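Local coordinates for capsular polysaccharide biosynthesis protein (Vibrio cholerae, PDB 1XPJ) that probably acts as a hydrolase of the haloacid dehalogenase-like superfamily, perhaps a phosphatase, with a possible part in capsular polysaccharide biosynthesis, at the interface of chains A and B. Numbering follows the deposited sequence. Chains: chain A/B, hypothetical protein.

Contact 1: the interface of chains A and B. Residues chain A 3-5, 41, 100; chain B 90, 94-97.
B:Phe95 holds its CG between its own backbone N and carbonyl carbon (chi1 59°), which lays the benzyl ring alongside A:Leu4 and turns one face toward it, while B:Tyr96 sets its CG anti to the carbonyl carbon (chi1 -58°) and runs beside A:Ile5 on the opposite face of the sheet. The A:Leu4 methyl CD2 sits over the B:Phe95 ring, 3.7 Å from the ring centroid and shifted toward the rim, a CH-pi contact; the other methyl, CD1, reaches only loosely toward the B:Ile97 CD1 tip. On the far face the branched A:Ile5 side chain stands above the plane of the B:Tyr96 ring, just outside its CD1-CE1 side, its CB 3.4 Å from B:Tyr96 CD1 and its CG1 close to CE1. The opposite flank of the same ring has the carbonyl oxygen of A:Arg100 at its edge, in plane, and the A:Arg100 CB near CD2, an arrangement that hems the ring between two segments of chain A.

The backbone supplies the grip. Strand 95-97 of chain B runs parallel to strand 3-6 of chain A, with hydrogen bonds from B:Phe95 N to A:Lys3 O (3.2 Å), from A:Ile5 N to B:Phe95 O (2.9 Å) and from B:Ile97 N to A:Ile5 O (2.8 Å). A:Lys3 N donates to B:Cys90 O at 2.9 Å, in the loop of chain B that precedes strand 95-97. Toward the other edge, B:Tyr96 N donates to A:Arg100 O (3.0 Å). The A:Arg100 guanidinium, curled back by bends at chi2 and chi3, has B:Gly94 O over its face, near NH2 and CZ, an approach that is not a hydrogen bond.

The strand of one chain is thus built into the parallel sheet of the other, with apolar contacts on both faces. In the crystal this joins the two copies, possibly by exchange of this segment in a swapped dimer, though the structure alone does not show such a pair in solution.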
ATOM      1  N   LYS A   3      11.931   4.034 -15.688  1.00 23.12           N
ATOM      2  CA  LYS A   3      11.932   4.715 -14.398  1.00 22.65           C
ATOM      3  C   LYS A   3      13.233   4.457 -13.628  1.00 22.23           C
ATOM      4  O   LYS A   3      13.776   3.348 -13.647  1.00 21.84           O
ATOM      5  CB  LYS A   3      10.756   4.231 -13.521  1.00 22.47           C
ATOM      6  CG  LYS A   3       9.372   4.729 -13.926  0.50 22.81           C
ATOM      7  CD  LYS A   3       8.380   4.543 -12.771  0.50 23.61           C
ATOM      8  CE  LYS A   3       7.225   3.620 -13.130  0.50 23.67           C
ATOM      9  NZ  LYS A   3       5.895   4.165 -12.713  0.50 23.74           N
ATOM     10  N   LEU A   4      13.715   5.488 -12.943  1.00 21.64           N
ATOM     11  CA  LEU A   4      14.653   5.294 -11.865  1.00 21.28           C
ATOM     12  C   LEU A   4      13.851   5.301 -10.582  1.00 21.77           C
ATOM     13  O   LEU A   4      13.032   6.208 -10.343  1.00 21.58           O
ATOM     14  CB  LEU A   4      15.715   6.390 -11.824  1.00 20.88           C
ATOM     15  CG  LEU A   4      16.604   6.577 -13.050  1.00 21.49           C
ATOM     16  CD1 LEU A   4      17.664   7.641 -12.786  1.00 19.29           C
ATOM     17  CD2 LEU A   4      17.235   5.235 -13.497  1.00 19.54           C
ATOM     18  N   ILE A   5      14.079   4.267  -9.772  1.00 21.88           N
ATOM     19  CA  ILE A   5      13.543   4.197  -8.430  1.00 21.84           C
ATOM     20  C   ILE A   5      14.685   4.549  -7.468  1.00 22.40           C
ATOM     21  O   ILE A   5      15.664   3.795  -7.323  1.00 21.70           O
ATOM     22  CB  ILE A   5      12.930   2.794  -8.163  1.00 21.78           C
ATOM     23  CG1 ILE A   5      12.070   2.343  -9.353  1.00 22.38           C
ATOM     24  CG2 ILE A   5      12.128   2.764  -6.846  1.00 22.04           C
ATOM     25  CD1 ILE A   5      10.894   3.264  -9.684  1.00 22.36           C
ATOM     26  N   PHE A  41      13.960   9.414 -18.710  1.00 20.18           N
ATOM     27  CA  PHE A  41      13.670   8.600 -17.522  1.00 20.12           C
ATOM     28  C   PHE A  41      12.786   9.358 -16.544  1.00 21.15           C
ATOM     29  O   PHE A  41      13.055  10.518 -16.234  1.00 21.71           O
ATOM     30  CB  PHE A  41      14.952   8.267 -16.754  1.00 19.21           C
ATOM     31  CG  PHE A  41      15.783   7.180 -17.360  1.00 17.91           C
ATOM     32  CD1 PHE A  41      15.710   5.874 -16.868  1.00 17.18           C
ATOM     33  CD2 PHE A  41      16.676   7.457 -18.387  1.00 15.39           C
ATOM     34  CE1 PHE A  41      16.500   4.850 -17.421  1.00 15.01           C
ATOM     35  CE2 PHE A  41      17.468   6.449 -18.940  1.00 15.24           C
ATOM     36  CZ  PHE A  41      17.377   5.146 -18.461  1.00 15.31           C
ATOM     37  N   ARG A 100      18.807  -5.512 -10.465  1.00 21.48           N
ATOM     38  CA  ARG A 100      18.824  -4.187 -11.092  1.00 21.72           C
ATOM     39  C   ARG A 100      19.177  -3.073 -10.104  1.00 21.89           C
ATOM     40  O   ARG A 100      18.749  -1.936 -10.281  1.00 22.49           O
ATOM     41  CB  ARG A 100      17.476  -3.838 -11.741  1.00 21.78           C
ATOM     42  CG  ARG A 100      16.964  -4.817 -12.801  0.50 22.74           C
ATOM     43  CD  ARG A 100      17.876  -5.009 -14.001  0.50 23.84           C
ATOM     44  NE  ARG A 100      18.234  -3.750 -14.646  0.50 25.22           N
ATOM     45  CZ  ARG A 100      17.683  -3.286 -15.765  0.50 25.55           C
ATOM     46  NH1 ARG A 100      16.727  -3.968 -16.380  0.50 26.63           N
ATOM     47  NH2 ARG A 100      18.087  -2.128 -16.272  0.50 25.49           N
TER
ATOM     48  N   CYS B  90      10.182  -0.800 -12.436  1.00 22.48           N
ATOM     49  CA  CYS B  90      11.119   0.130 -13.083  1.00 22.87           C
ATOM     50  C   CYS B  90      11.031   0.191 -14.633  1.00 22.93           C
ATOM     51  O   CYS B  90      11.501   1.154 -15.236  1.00 22.95           O
ATOM     52  CB  CYS B  90      12.567  -0.120 -12.611  1.00 21.94           C
ATOM     53  SG  CYS B  90      13.209  -1.773 -12.939  0.60 22.48           S
ATOM     54  N   GLY B  94      14.767   0.427 -16.834  1.00 24.68           N
ATOM     55  CA  GLY B  94      14.877   1.110 -15.554  1.00 24.40           C
ATOM     56  C   GLY B  94      15.729   0.396 -14.521  1.00 24.49           C
ATOM     57  O   GLY B  94      16.210  -0.720 -14.761  1.00 24.75           O
ATOM     58  N   PHE B  95      15.914   1.038 -13.365  1.00 23.99           N
ATOM     59  CA  PHE B  95      16.634   0.426 -12.253  1.00 23.63           C
ATOM     60  C   PHE B  95      16.495   1.175 -10.928  1.00 24.28           C
ATOM     61  O   PHE B  95      15.952   2.301 -10.855  1.00 23.97           O
ATOM     62  CB  PHE B  95      18.120   0.157 -12.579  1.00 23.58           C
ATOM     63  CG  PHE B  95      18.920   1.388 -12.967  1.00 21.14           C
ATOM     64  CD1 PHE B  95      19.621   2.108 -12.010  1.00 20.27           C
ATOM     65  CD2 PHE B  95      19.003   1.792 -14.296  1.00 20.34           C
ATOM     66  CE1 PHE B  95      20.371   3.241 -12.362  1.00 20.41           C
ATOM     67  CE2 PHE B  95      19.752   2.913 -14.672  1.00 19.11           C
ATOM     68  CZ  PHE B  95      20.444   3.635 -13.712  1.00 20.05           C
ATOM     69  N   TYR B  96      17.018   0.523  -9.895  1.00 23.96           N
ATOM     70  CA  TYR B  96      16.898   0.965  -8.523  1.00 24.16           C
ATOM     71  C   TYR B  96      18.234   1.556  -8.069  1.00 24.11           C
ATOM     72  O   TYR B  96      19.291   1.026  -8.436  1.00 24.66           O
ATOM     73  CB  TYR B  96      16.480  -0.230  -7.673  1.00 24.23           C
ATOM     74  CG  TYR B  96      15.165  -0.844  -8.136  0.50 24.71           C
ATOM     75  CD1 TYR B  96      13.950  -0.430  -7.594  0.50 24.11           C
ATOM     76  CD2 TYR B  96      15.139  -1.822  -9.140  0.50 24.63           C
ATOM     77  CE1 TYR B  96      12.744  -0.973  -8.031  0.50 23.95           C
ATOM     78  CE2 TYR B  96      13.941  -2.363  -9.585  0.50 24.00           C
ATOM     79  CZ  TYR B  96      12.749  -1.933  -9.028  0.50 24.31           C
ATOM     80  OH  TYR B  96      11.554  -2.478  -9.459  0.50 25.88           O
ATOM     81  N   ILE B  97      18.179   2.673  -7.332  1.00 22.87           N
ATOM     82  CA  ILE B  97      19.360   3.302  -6.738  1.00 22.03           C
ATOM     83  C   ILE B  97      19.158   3.385  -5.227  1.00 22.12           C
ATOM     84  O   ILE B  97      18.118   3.894  -4.752  1.00 21.20           O
ATOM     85  CB  ILE B  97      19.635   4.727  -7.317  1.00 21.99           C
ATOM     86  CG1 ILE B  97      19.698   4.693  -8.849  1.00 20.98           C
ATOM     87  CG2 ILE B  97      20.932   5.304  -6.724  1.00 20.74           C
ATOM     88  CD1 ILE B  97      19.493   6.034  -9.498  1.00 21.14           C
TER

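Contact 2: the interface of chains A and B. Residues chain A 6-7, 11, 102-104; chain B 97-99.
At the apolar centre, B:Ile97 is held between segments of chain A on either side. Its CG2 branch, anti to the backbone N, meets the A:Thr11 methyl CG2 at 3.6 Å, the two side chains crossing at about a right angle. The other branch runs beside A:Val102 and points the same way, CG1 lying 3.9 Å from A:Val102 CG2, while the tip CD1 only grazes A:Val6 CG2. The ring of A:Pro104, at the start of helix 104-109, closes the group farther along: its CD lies 3.5 Å from B:Asp99 CA.

Around this centre the backbone of B:Ile97 and B:Asp98 is bonded to chain A in both directions. A:Asp7 N donates to B:Ile97 O (2.9 Å), and B:Asp98 N donates to A:Val102 O (3.1 Å). At the rim B:Asp99 N makes a weak, strongly bent hydrogen bond to the A:Thr11 hydroxyl OG1.

Three carboxylates gather here. A:Asp7 places its CG anti to the backbone N (chi1 -171°), and B:Asp98 does likewise; their side chains cross with the carboxylate planes stacked 28° apart, A:Asp7 OD2 standing 3.5 Å from B:Asp98 OD1. B:Asp99 OD1 approaches the same A:Asp7 oxygen at 3.7 Å. A:Asp7 and A:Thr11 belong to the DXDGT motif of the superfamily, in which the first aspartate is the nucleophile, and B:Asp98 and B:Asp99 match the acidic pair that helps bind magnesium. The contact therefore appears to assemble a composite active site, nucleophile from one chain and acidic pair from the other.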
ATOM      1  N   VAL A   6      14.546   5.705  -6.820  1.00 22.57           N
ATOM      2  CA  VAL A   6      15.640   6.321  -6.077  1.00 23.40           C
ATOM      3  C   VAL A   6      15.327   6.447  -4.594  1.00 24.37           C
ATOM      4  O   VAL A   6      14.335   7.093  -4.201  1.00 25.02           O
ATOM      5  CB  VAL A   6      15.939   7.746  -6.604  1.00 23.38           C
ATOM      6  CG1 VAL A   6      17.237   8.282  -5.998  1.00 21.64           C
ATOM      7  CG2 VAL A   6      15.970   7.762  -8.147  1.00 23.62           C
ATOM      8  N   ASP A   7      16.182   5.842  -3.778  1.00 24.27           N
ATOM      9  CA  ASP A   7      16.112   5.965  -2.329  1.00 24.80           C
ATOM     10  C   ASP A   7      16.426   7.427  -1.952  1.00 25.57           C
ATOM     11  O   ASP A   7      16.976   8.182  -2.769  1.00 25.92           O
ATOM     12  CB  ASP A   7      17.125   5.001  -1.720  1.00 24.85           C
ATOM     13  CG  ASP A   7      17.001   4.863  -0.215  1.00 26.01           C
ATOM     14  OD1 ASP A   7      15.880   4.839   0.323  1.00 27.79           O
ATOM     15  OD2 ASP A   7      18.007   4.747   0.522  1.00 30.58           O
ATOM     16  N   THR A  11      21.264   8.371  -0.344  1.00 23.37           N
ATOM     17  CA  THR A  11      21.401   8.336  -1.798  1.00 24.16           C
ATOM     18  C   THR A  11      21.356   9.748  -2.329  1.00 24.06           C
ATOM     19  O   THR A  11      22.258  10.168  -3.048  1.00 24.59           O
ATOM     20  CB  THR A  11      20.258   7.503  -2.431  1.00 24.39           C
ATOM     21  OG1 THR A  11      20.496   6.122  -2.168  1.00 25.96           O
ATOM     22  CG2 THR A  11      20.282   7.573  -3.967  1.00 24.82           C
ATOM     23  N   VAL A 102      21.806  -0.451  -8.287  1.00 21.52           N
ATOM     24  CA  VAL A 102      23.107   0.181  -8.189  1.00 21.49           C
ATOM     25  C   VAL A 102      23.206   1.071  -6.962  1.00 21.40           C
ATOM     26  O   VAL A 102      22.226   1.674  -6.527  1.00 20.85           O
ATOM     27  CB  VAL A 102      23.508   0.995  -9.475  1.00 22.25           C
ATOM     28  CG1 VAL A 102      23.384   0.124 -10.741  1.00 21.58           C
ATOM     29  CG2 VAL A 102      22.725   2.305  -9.592  1.00 20.99           C
ATOM     30  N   ARG A 103      24.411   1.136  -6.401  1.00 21.53           N
ATOM     31  CA  ARG A 103      24.685   2.045  -5.302  1.00 21.33           C
ATOM     32  C   ARG A 103      24.912   3.471  -5.832  1.00 20.98           C
ATOM     33  O   ARG A 103      25.342   3.631  -6.973  1.00 20.58           O
ATOM     34  CB  ARG A 103      25.865   1.526  -4.480  1.00 21.28           C
ATOM     35  CG  ARG A 103      25.610   0.125  -3.889  0.50 19.62           C
ATOM     36  CD  ARG A 103      26.772  -0.442  -3.039  0.50 18.00           C
ATOM     37  NE  ARG A 103      27.860  -0.987  -3.849  0.50 14.91           N
ATOM     38  CZ  ARG A 103      27.811  -2.138  -4.514  0.50 14.66           C
ATOM     39  NH1 ARG A 103      26.721  -2.896  -4.472  0.50 14.26           N
ATOM     40  NH2 ARG A 103      28.861  -2.540  -5.226  0.50 13.63           N
ATOM     41  N   PRO A 104      24.630   4.502  -5.024  1.00 21.22           N
ATOM     42  CA  PRO A 104      24.705   5.887  -5.510  1.00 21.26           C
ATOM     43  C   PRO A 104      26.096   6.271  -6.010  1.00 21.45           C
ATOM     44  O   PRO A 104      26.168   7.120  -6.900  1.00 21.81           O
ATOM     45  CB  PRO A 104      24.270   6.733  -4.296  1.00 21.27           C
ATOM     46  CG  PRO A 104      23.631   5.785  -3.353  0.50 21.10           C
ATOM     47  CD  PRO A 104      24.241   4.445  -3.603  0.50 21.15           C
TER
ATOM     48  N   ILE B  97      18.179   2.673  -7.332  1.00 22.87           N
ATOM     49  CA  ILE B  97      19.360   3.302  -6.738  1.00 22.03           C
ATOM     50  C   ILE B  97      19.158   3.385  -5.227  1.00 22.12           C
ATOM     51  O   ILE B  97      18.118   3.894  -4.752  1.00 21.20           O
ATOM     52  CB  ILE B  97      19.635   4.727  -7.317  1.00 21.99           C
ATOM     53  CG1 ILE B  97      19.698   4.693  -8.849  1.00 20.98           C
ATOM     54  CG2 ILE B  97      20.932   5.304  -6.724  1.00 20.74           C
ATOM     55  CD1 ILE B  97      19.493   6.034  -9.498  1.00 21.14           C
ATOM     56  N   ASP B  98      20.157   2.886  -4.489  1.00 21.64           N
ATOM     57  CA  ASP B  98      20.055   2.699  -3.045  1.00 21.85           C
ATOM     58  C   ASP B  98      21.451   2.489  -2.436  1.00 21.57           C
ATOM     59  O   ASP B  98      22.228   1.698  -2.973  1.00 21.93           O
ATOM     60  CB  ASP B  98      19.175   1.473  -2.778  1.00 21.39           C
ATOM     61  CG  ASP B  98      18.757   1.345  -1.328  1.00 23.52           C
ATOM     62  OD1 ASP B  98      19.523   1.741  -0.411  1.00 23.94           O
ATOM     63  OD2 ASP B  98      17.661   0.839  -1.001  1.00 26.93           O
ATOM     64  N   ASP B  99      21.760   3.167  -1.327  1.00 20.93           N
ATOM     65  CA  ASP B  99      23.065   3.009  -0.657  1.00 20.98           C
ATOM     66  C   ASP B  99      23.257   1.688   0.087  1.00 21.26           C
ATOM     67  O   ASP B  99      24.387   1.348   0.437  1.00 21.02           O
ATOM     68  CB  ASP B  99      23.429   4.213   0.242  1.00 21.23           C
ATOM     69  CG  ASP B  99      22.560   4.328   1.499  1.00 21.09           C
ATOM     70  OD1 ASP B  99      21.447   3.779   1.542  1.00 24.81           O
ATOM     71  OD2 ASP B  99      22.902   4.976   2.502  1.00 20.95           O
TER

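Contact 1 and contact 2 follow one another along the same inserted strand, their C-alpha centres about 10 Å apart, and share B:Ile97. In both, strand 95-97 of chain B adjoins strand 3-6 of chain A, while the A:Arg100 to A:Pro104 stretch lines its other side. Contact 1 secures the beginning of the strand, and contact 2 lies where it runs out into the acidic loop. Sheet pairing at the first would thus set the register that brings acidic residues of both chains together at the second. The two-fold symmetry repeats this with the chains exchanged; if the pairing holds in solution, the active site may depend on it.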